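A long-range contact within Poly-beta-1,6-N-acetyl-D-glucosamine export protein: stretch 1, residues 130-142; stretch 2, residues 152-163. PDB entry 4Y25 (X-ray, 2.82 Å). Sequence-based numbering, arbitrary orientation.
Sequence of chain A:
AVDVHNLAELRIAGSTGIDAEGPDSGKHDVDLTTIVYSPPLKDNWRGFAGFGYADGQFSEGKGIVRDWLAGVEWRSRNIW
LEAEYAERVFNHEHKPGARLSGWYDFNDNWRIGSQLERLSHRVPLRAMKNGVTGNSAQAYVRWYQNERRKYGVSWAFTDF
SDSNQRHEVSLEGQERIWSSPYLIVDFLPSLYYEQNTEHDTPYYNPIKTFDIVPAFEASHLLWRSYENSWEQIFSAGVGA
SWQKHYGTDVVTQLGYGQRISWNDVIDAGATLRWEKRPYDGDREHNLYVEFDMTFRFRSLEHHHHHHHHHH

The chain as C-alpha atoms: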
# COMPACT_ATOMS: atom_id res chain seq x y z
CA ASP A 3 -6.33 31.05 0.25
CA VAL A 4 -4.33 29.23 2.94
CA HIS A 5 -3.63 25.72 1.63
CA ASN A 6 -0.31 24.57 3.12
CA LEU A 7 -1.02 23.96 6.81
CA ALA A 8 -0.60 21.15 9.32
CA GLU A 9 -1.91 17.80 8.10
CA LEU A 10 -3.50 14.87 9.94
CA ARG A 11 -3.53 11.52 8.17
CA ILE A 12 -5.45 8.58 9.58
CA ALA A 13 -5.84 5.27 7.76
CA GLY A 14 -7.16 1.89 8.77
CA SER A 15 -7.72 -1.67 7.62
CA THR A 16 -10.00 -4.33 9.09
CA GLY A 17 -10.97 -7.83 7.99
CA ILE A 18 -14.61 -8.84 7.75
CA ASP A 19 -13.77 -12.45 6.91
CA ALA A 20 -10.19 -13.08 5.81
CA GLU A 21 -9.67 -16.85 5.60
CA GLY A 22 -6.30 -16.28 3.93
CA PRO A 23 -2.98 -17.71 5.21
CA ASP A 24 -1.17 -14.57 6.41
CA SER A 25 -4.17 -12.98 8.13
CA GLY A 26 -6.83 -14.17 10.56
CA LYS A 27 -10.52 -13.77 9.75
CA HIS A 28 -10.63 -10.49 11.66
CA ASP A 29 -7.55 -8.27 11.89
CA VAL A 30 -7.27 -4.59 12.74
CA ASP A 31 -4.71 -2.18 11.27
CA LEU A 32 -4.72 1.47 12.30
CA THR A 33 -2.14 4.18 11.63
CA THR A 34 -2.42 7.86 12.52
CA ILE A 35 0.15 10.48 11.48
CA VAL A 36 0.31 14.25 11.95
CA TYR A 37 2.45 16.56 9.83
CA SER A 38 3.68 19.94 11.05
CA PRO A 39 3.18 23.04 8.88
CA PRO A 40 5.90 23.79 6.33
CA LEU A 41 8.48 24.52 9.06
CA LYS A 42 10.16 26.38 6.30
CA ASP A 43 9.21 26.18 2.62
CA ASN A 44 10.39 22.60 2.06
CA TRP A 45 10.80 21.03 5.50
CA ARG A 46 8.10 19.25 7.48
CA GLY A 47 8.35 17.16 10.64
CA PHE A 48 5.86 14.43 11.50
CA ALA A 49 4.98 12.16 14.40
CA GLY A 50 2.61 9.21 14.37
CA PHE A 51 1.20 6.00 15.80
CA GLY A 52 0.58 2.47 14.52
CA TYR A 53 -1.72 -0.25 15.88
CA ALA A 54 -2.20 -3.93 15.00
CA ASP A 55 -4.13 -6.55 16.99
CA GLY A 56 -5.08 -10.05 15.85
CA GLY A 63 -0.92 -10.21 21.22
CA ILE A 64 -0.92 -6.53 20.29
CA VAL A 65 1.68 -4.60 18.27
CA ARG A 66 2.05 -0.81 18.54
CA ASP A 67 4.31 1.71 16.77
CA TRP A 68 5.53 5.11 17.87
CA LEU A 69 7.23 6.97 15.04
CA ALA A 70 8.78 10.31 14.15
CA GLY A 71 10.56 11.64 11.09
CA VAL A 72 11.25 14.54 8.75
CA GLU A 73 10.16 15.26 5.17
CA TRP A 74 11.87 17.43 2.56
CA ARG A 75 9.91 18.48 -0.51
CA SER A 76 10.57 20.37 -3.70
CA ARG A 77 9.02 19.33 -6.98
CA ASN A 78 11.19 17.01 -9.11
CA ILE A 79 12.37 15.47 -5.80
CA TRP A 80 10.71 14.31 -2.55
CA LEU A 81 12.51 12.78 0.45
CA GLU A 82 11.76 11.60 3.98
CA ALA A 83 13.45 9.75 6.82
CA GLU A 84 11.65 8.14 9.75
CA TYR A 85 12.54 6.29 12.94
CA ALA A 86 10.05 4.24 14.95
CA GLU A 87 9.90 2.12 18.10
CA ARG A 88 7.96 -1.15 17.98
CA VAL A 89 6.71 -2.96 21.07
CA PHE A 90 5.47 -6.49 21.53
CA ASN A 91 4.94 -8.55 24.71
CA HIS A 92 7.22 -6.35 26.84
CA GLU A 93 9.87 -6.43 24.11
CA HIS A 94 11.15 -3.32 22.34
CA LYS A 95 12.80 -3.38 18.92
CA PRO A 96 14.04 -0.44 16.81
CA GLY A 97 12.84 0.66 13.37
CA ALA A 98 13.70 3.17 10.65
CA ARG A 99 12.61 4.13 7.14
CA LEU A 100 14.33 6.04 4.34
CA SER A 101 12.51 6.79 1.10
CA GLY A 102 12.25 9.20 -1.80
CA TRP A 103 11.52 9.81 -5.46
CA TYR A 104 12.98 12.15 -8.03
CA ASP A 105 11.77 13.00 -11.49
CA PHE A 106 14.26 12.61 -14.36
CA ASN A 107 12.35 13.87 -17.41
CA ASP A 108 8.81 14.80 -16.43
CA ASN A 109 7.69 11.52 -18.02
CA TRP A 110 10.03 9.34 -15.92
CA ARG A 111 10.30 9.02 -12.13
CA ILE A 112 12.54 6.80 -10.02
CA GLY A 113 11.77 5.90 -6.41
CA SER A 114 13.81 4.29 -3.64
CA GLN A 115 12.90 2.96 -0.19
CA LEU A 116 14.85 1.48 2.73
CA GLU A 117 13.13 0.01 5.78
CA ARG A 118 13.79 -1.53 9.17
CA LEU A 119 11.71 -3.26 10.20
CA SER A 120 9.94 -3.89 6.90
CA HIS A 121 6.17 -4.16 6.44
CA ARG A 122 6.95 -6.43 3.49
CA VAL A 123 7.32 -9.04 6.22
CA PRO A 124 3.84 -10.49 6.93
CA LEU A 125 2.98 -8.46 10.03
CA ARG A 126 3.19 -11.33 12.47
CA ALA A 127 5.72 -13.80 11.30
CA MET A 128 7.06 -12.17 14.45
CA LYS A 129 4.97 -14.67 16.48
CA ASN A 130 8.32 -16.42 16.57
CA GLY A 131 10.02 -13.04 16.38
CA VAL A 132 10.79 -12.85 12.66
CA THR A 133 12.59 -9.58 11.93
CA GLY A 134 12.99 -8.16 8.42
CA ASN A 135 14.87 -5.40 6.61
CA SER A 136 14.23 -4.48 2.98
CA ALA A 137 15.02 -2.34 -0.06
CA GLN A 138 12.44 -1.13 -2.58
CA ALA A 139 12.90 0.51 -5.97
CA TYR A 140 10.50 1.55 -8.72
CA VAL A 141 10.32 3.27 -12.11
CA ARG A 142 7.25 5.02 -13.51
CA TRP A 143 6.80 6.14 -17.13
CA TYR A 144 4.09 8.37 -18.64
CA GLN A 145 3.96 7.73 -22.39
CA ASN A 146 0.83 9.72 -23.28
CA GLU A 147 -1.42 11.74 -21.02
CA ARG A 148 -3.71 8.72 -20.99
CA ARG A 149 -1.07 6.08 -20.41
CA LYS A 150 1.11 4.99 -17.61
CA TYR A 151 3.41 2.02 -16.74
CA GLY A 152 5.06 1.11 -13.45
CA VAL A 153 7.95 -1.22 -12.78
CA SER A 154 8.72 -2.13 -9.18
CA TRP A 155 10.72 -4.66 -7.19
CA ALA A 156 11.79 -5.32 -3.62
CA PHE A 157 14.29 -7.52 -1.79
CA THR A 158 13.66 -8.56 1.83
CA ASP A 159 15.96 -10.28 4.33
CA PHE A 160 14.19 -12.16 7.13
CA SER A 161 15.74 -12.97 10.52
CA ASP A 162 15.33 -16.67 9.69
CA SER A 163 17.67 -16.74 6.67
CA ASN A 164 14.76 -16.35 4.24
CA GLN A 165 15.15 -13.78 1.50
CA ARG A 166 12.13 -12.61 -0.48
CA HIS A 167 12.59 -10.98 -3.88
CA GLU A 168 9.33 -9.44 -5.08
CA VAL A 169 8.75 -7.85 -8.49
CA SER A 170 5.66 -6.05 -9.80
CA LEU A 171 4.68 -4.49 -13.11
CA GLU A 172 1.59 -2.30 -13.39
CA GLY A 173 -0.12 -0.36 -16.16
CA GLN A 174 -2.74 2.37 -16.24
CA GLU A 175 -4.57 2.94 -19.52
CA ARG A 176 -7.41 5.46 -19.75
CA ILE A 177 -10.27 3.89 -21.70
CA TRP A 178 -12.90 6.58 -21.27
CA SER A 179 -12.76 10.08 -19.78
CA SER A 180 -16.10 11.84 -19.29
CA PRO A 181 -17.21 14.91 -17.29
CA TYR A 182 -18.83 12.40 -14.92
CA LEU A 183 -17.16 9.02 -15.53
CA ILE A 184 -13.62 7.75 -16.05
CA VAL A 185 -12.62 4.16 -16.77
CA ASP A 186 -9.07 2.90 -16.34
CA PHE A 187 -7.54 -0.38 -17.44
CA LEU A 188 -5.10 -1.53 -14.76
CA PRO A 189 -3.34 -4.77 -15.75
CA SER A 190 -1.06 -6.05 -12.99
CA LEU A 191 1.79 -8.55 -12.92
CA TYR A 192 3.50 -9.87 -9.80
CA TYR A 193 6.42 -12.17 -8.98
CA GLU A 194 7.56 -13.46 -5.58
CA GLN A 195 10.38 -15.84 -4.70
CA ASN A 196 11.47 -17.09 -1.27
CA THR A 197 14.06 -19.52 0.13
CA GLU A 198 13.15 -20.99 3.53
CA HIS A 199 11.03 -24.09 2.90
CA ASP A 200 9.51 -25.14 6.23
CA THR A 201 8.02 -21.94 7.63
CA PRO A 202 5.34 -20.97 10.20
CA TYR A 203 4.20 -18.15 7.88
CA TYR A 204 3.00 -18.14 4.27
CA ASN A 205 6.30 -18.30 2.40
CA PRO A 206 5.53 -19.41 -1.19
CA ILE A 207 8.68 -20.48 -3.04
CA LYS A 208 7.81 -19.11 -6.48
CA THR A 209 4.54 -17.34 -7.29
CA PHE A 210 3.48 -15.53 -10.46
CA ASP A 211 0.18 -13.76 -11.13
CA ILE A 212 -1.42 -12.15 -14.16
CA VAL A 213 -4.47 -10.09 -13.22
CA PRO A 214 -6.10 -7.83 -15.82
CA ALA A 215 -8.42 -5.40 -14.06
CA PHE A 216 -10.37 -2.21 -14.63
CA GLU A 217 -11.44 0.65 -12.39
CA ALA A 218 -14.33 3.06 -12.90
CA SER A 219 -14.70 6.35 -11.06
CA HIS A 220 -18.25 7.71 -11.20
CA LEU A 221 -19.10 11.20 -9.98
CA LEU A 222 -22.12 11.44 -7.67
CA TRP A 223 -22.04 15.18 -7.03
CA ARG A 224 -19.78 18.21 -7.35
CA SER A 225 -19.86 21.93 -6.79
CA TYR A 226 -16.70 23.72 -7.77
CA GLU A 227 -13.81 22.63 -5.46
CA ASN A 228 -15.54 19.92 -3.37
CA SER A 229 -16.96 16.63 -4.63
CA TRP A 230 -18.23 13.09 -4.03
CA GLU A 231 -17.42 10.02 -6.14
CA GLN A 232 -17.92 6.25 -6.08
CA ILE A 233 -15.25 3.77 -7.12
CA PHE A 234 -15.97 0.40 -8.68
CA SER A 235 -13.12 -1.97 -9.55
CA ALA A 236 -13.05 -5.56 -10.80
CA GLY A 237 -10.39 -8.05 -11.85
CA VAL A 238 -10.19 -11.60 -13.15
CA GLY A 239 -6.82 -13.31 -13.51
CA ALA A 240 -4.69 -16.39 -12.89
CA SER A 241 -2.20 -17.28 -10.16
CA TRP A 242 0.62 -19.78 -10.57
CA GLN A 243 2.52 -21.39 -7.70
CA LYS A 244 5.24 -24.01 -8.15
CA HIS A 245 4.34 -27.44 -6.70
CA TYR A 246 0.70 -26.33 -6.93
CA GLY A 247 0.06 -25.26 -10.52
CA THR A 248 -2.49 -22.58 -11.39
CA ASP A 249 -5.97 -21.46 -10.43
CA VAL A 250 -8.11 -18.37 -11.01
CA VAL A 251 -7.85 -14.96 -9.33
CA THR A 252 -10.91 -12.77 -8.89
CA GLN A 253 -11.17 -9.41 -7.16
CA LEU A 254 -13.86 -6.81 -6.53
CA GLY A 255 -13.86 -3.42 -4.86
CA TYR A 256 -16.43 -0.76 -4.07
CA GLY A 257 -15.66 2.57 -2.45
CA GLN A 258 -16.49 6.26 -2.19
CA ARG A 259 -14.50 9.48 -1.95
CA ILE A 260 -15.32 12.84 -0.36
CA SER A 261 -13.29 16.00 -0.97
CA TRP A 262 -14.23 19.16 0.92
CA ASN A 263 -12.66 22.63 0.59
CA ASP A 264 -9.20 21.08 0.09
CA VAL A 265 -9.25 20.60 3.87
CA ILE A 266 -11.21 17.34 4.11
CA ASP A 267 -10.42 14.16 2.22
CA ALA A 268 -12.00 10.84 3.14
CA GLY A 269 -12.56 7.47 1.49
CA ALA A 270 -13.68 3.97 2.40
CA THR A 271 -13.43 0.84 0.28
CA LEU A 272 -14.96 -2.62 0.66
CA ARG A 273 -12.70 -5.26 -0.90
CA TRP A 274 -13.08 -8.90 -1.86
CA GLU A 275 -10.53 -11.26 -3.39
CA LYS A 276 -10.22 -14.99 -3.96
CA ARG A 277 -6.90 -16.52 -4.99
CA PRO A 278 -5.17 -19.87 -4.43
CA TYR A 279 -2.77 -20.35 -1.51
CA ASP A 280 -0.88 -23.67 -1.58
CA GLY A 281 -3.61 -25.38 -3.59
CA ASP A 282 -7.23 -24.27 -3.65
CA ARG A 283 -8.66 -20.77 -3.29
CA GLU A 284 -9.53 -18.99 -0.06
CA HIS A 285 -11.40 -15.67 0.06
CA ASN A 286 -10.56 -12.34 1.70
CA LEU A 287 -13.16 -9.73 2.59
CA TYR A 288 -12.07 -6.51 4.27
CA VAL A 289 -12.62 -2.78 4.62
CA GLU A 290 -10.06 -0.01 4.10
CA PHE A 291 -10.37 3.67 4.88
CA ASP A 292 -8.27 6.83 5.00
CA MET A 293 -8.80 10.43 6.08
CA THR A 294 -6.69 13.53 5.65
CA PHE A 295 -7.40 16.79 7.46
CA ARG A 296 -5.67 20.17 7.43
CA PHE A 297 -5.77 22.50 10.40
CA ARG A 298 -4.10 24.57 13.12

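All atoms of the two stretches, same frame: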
# COMPACT_ATOMS: atom_id res chain seq x y z
N ASN A 130 7.10 -15.71 16.22
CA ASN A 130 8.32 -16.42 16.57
C ASN A 130 9.46 -15.41 16.50
O ASN A 130 10.64 -15.77 16.51
CB ASN A 130 8.51 -17.59 15.61
CG ASN A 130 7.25 -18.43 15.47
OD1 ASN A 130 6.70 -18.90 16.47
ND2 ASN A 130 6.77 -18.57 14.25
N GLY A 131 9.08 -14.14 16.41
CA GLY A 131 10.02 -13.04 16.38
C GLY A 131 10.79 -12.88 15.08
O GLY A 131 12.00 -12.64 15.11
N VAL A 132 10.11 -12.99 13.95
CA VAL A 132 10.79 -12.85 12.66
C VAL A 132 10.96 -11.38 12.28
O VAL A 132 9.99 -10.66 12.02
CB VAL A 132 10.04 -13.58 11.53
CG1 VAL A 132 10.62 -13.19 10.18
CG2 VAL A 132 10.14 -15.08 11.73
N THR A 133 12.22 -10.95 12.26
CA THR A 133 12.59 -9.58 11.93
C THR A 133 12.96 -9.49 10.45
O THR A 133 13.48 -10.44 9.87
CB THR A 133 13.78 -9.12 12.81
OG1 THR A 133 13.40 -9.16 14.19
CG2 THR A 133 14.24 -7.72 12.45
N GLY A 134 12.67 -8.35 9.83
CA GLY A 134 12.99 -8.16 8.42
C GLY A 134 13.42 -6.75 8.05
O GLY A 134 12.86 -5.76 8.52
N ASN A 135 14.44 -6.67 7.19
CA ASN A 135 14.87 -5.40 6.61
C ASN A 135 14.83 -5.50 5.08
O ASN A 135 15.10 -6.56 4.52
CB ASN A 135 16.28 -5.04 7.08
CG ASN A 135 16.40 -4.99 8.59
OD1 ASN A 135 15.42 -4.72 9.29
ND2 ASN A 135 17.60 -5.24 9.10
N SER A 136 14.48 -4.41 4.41
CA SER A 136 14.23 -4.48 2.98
C SER A 136 14.76 -3.29 2.18
O SER A 136 15.22 -2.30 2.74
CB SER A 136 12.73 -4.61 2.72
OG SER A 136 12.04 -3.43 3.11
N ALA A 137 14.67 -3.41 0.86
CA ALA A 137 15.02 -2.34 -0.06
C ALA A 137 14.08 -2.35 -1.26
O ALA A 137 14.01 -3.33 -2.00
CB ALA A 137 16.47 -2.48 -0.51
N GLN A 138 13.35 -1.25 -1.45
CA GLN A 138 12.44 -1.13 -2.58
C GLN A 138 12.98 -0.17 -3.63
O GLN A 138 13.69 0.78 -3.31
CB GLN A 138 11.05 -0.66 -2.13
CG GLN A 138 10.39 -1.52 -1.07
CD GLN A 138 8.96 -1.09 -0.79
OE1 GLN A 138 8.40 -0.27 -1.52
NE2 GLN A 138 8.37 -1.63 0.27
N ALA A 139 12.63 -0.43 -4.88
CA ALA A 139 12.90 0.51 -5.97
C ALA A 139 11.79 0.44 -7.00
O ALA A 139 11.19 -0.63 -7.20
CB ALA A 139 14.24 0.22 -6.60
N TYR A 140 11.49 1.56 -7.65
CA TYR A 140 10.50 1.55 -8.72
C TYR A 140 10.77 2.60 -9.80
O TYR A 140 11.45 3.60 -9.56
CB TYR A 140 9.09 1.73 -8.16
CG TYR A 140 8.81 3.07 -7.51
CD1 TYR A 140 8.41 4.17 -8.27
CD2 TYR A 140 8.91 3.23 -6.14
CE1 TYR A 140 8.14 5.39 -7.68
CE2 TYR A 140 8.65 4.45 -5.53
CZ TYR A 140 8.26 5.52 -6.31
OH TYR A 140 7.99 6.74 -5.71
N VAL A 141 10.22 2.35 -10.98
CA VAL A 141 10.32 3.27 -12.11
C VAL A 141 8.95 3.45 -12.75
O VAL A 141 8.27 2.47 -13.05
CB VAL A 141 11.33 2.77 -13.17
CG1 VAL A 141 11.34 3.68 -14.38
CG2 VAL A 141 12.73 2.67 -12.57
N ARG A 142 8.56 4.70 -12.96
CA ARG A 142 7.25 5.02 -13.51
C ARG A 142 7.38 5.88 -14.77
O ARG A 142 8.16 6.83 -14.80
CB ARG A 142 6.40 5.71 -12.43
CG ARG A 142 5.43 6.79 -12.89
CD ARG A 142 4.82 7.48 -11.66
NE ARG A 142 4.42 8.86 -11.91
CZ ARG A 142 3.63 9.57 -11.10
NH1 ARG A 142 3.14 9.02 -10.01
NH2 ARG A 142 3.31 10.82 -11.41
N GLY A 152 4.29 1.09 -14.69
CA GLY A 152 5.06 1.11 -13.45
C GLY A 152 5.80 -0.17 -13.15
O GLY A 152 5.20 -1.22 -12.93
N VAL A 153 7.13 -0.08 -13.14
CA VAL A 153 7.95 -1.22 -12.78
C VAL A 153 8.44 -1.08 -11.35
O VAL A 153 8.89 -0.01 -10.94
CB VAL A 153 9.17 -1.37 -13.72
CG1 VAL A 153 9.72 -2.78 -13.64
CG2 VAL A 153 8.78 -1.02 -15.15
N SER A 154 8.33 -2.15 -10.58
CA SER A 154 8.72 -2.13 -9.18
C SER A 154 9.27 -3.47 -8.74
O SER A 154 8.89 -4.51 -9.26
CB SER A 154 7.53 -1.74 -8.30
OG SER A 154 7.84 -1.89 -6.93
N TRP A 155 10.18 -3.44 -7.77
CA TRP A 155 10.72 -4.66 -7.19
C TRP A 155 11.26 -4.39 -5.80
O TRP A 155 11.58 -3.26 -5.45
CB TRP A 155 11.82 -5.23 -8.08
CG TRP A 155 12.97 -4.31 -8.27
CD1 TRP A 155 14.10 -4.24 -7.51
CD2 TRP A 155 13.10 -3.30 -9.28
NE1 TRP A 155 14.93 -3.26 -7.98
CE2 TRP A 155 14.34 -2.67 -9.07
CE3 TRP A 155 12.30 -2.88 -10.34
CZ2 TRP A 155 14.79 -1.63 -9.88
CZ3 TRP A 155 12.75 -1.85 -11.14
CH2 TRP A 155 13.98 -1.24 -10.91
N ALA A 156 11.35 -5.45 -5.00
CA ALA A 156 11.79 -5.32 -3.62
C ALA A 156 12.49 -6.59 -3.15
O ALA A 156 12.07 -7.70 -3.46
CB ALA A 156 10.62 -5.00 -2.71
N PHE A 157 13.57 -6.41 -2.39
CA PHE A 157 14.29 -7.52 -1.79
C PHE A 157 14.14 -7.43 -0.27
O PHE A 157 14.22 -6.34 0.30
CB PHE A 157 15.76 -7.51 -2.20
CG PHE A 157 15.98 -7.31 -3.68
CD1 PHE A 157 16.02 -8.40 -4.55
CD2 PHE A 157 16.16 -6.04 -4.21
CE1 PHE A 157 16.22 -8.22 -5.91
CE2 PHE A 157 16.37 -5.86 -5.57
CZ PHE A 157 16.40 -6.95 -6.42
N THR A 158 13.89 -8.56 0.38
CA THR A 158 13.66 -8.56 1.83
C THR A 158 14.41 -9.68 2.54
O THR A 158 14.28 -10.85 2.18
CB THR A 158 12.16 -8.71 2.16
OG1 THR A 158 11.39 -7.80 1.36
CG2 THR A 158 11.91 -8.43 3.63
N ASP A 159 15.20 -9.31 3.55
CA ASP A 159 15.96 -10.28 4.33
C ASP A 159 15.30 -10.54 5.68
O ASP A 159 15.21 -9.64 6.51
CB ASP A 159 17.39 -9.80 4.53
CG ASP A 159 18.41 -10.91 4.38
OD1 ASP A 159 18.13 -11.88 3.64
OD2 ASP A 159 19.49 -10.82 5.00
N PHE A 160 14.85 -11.78 5.89
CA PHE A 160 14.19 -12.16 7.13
C PHE A 160 15.21 -12.61 8.17
O PHE A 160 16.32 -13.00 7.82
CB PHE A 160 13.17 -13.29 6.89
CG PHE A 160 11.96 -12.87 6.10
CD1 PHE A 160 12.07 -12.36 4.82
CD2 PHE A 160 10.69 -13.03 6.64
CE1 PHE A 160 10.95 -11.99 4.10
CE2 PHE A 160 9.56 -12.66 5.93
CZ PHE A 160 9.70 -12.14 4.66
N SER A 161 14.83 -12.57 9.45
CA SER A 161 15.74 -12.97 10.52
C SER A 161 15.81 -14.49 10.67
O SER A 161 16.35 -15.00 11.66
CB SER A 161 15.32 -12.33 11.85
OG SER A 161 14.07 -12.84 12.29
N ASP A 162 15.26 -15.21 9.70
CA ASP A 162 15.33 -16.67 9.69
C ASP A 162 15.93 -17.17 8.38
O ASP A 162 15.53 -18.21 7.85
CB ASP A 162 13.94 -17.29 9.93
CG ASP A 162 12.98 -17.05 8.77
OD1 ASP A 162 13.25 -16.17 7.94
OD2 ASP A 162 11.95 -17.76 8.70
N SER A 163 16.89 -16.40 7.87
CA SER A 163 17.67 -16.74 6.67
C SER A 163 16.89 -16.65 5.36
O SER A 163 17.47 -16.75 4.28
CB SER A 163 18.28 -18.14 6.80
OG SER A 163 18.96 -18.51 5.62

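The regular ladder between these two stretches ends in a side-chain substitute for a main-chain acceptor. Beyond the last strand pair, T133 N donates to the hydroxyl S161 OG at 2.6 Å, with an N-H...O angle of 160°, where the ladder below uses a carbonyl. The return bond, S161 N to T133 O, is equally short at 2.6 Å but weak, because its angle of 122° is far from linear. S161 makes this possible with chi1 at 66° (p) and a CA-to-CB bond pointing toward the other stretch.

Below this closure, strands 134-142 and 152-160 run antiparallel: their N-to-C directions differ by 173° and their axes approach to 4.6 Å. Four residue pairs each exchange two backbone hydrogen bonds. N135 N to D159 O measures 3.1 Å and D159 N to N135 O 2.9 Å; A137 N to F157 O is 3.0 Å and F157 N to A137 O 3.1 Å. A139 N to W155 O is 3.1 Å and W155 N to A139 O 3.0 Å, while the V141 and V153 pair is tightest, with V141 N to V153 O at 2.7 Å and V153 N to V141 O at 2.8 Å. Angles of 155-168° support all eight assignments. Between these pairs, CA atoms draw closer, as in Y140 CA to S154 CA at 4.1 Å, and CA-H...O contacts supplement the ladder: G134 CA lies 3.3 Å from D159 O, and A156 CA 3.4 Å from A137 O.

Alternation sorts the side chains onto two faces. On the face carrying A139, V141 and W155, the indole supplies the main apolar contact. With chi1 at 60° (p), the end of W155 comes nearer the partner strand, placing CE2 3.8 Å from A139 CB and CH2 4.4 Å from V141 CG2. A139 O lies over one face of the ring, whereas V141 CG2 approaches obliquely.

The other face pairs residues of mixed size and polarity: S136 CB is 3.7 Å from T158 OG1, Q138 CG is 3.9 Å from A156 CB, and Y140 CB is 3.8 Å from S154 CB. The Y140 ring leads away, so only the base of that side chain meets S154. G134 faces F160 without a side chain; an ideal CB there would lie 3.9 Å from T158 CG2. Near the closure, V132 CG1 meets the edge of the F160 ring, 3.5 Å from CD2, adding a buried apolar contact beside the polar S161 link. Together the stretches bury 808 Å², counting both sides.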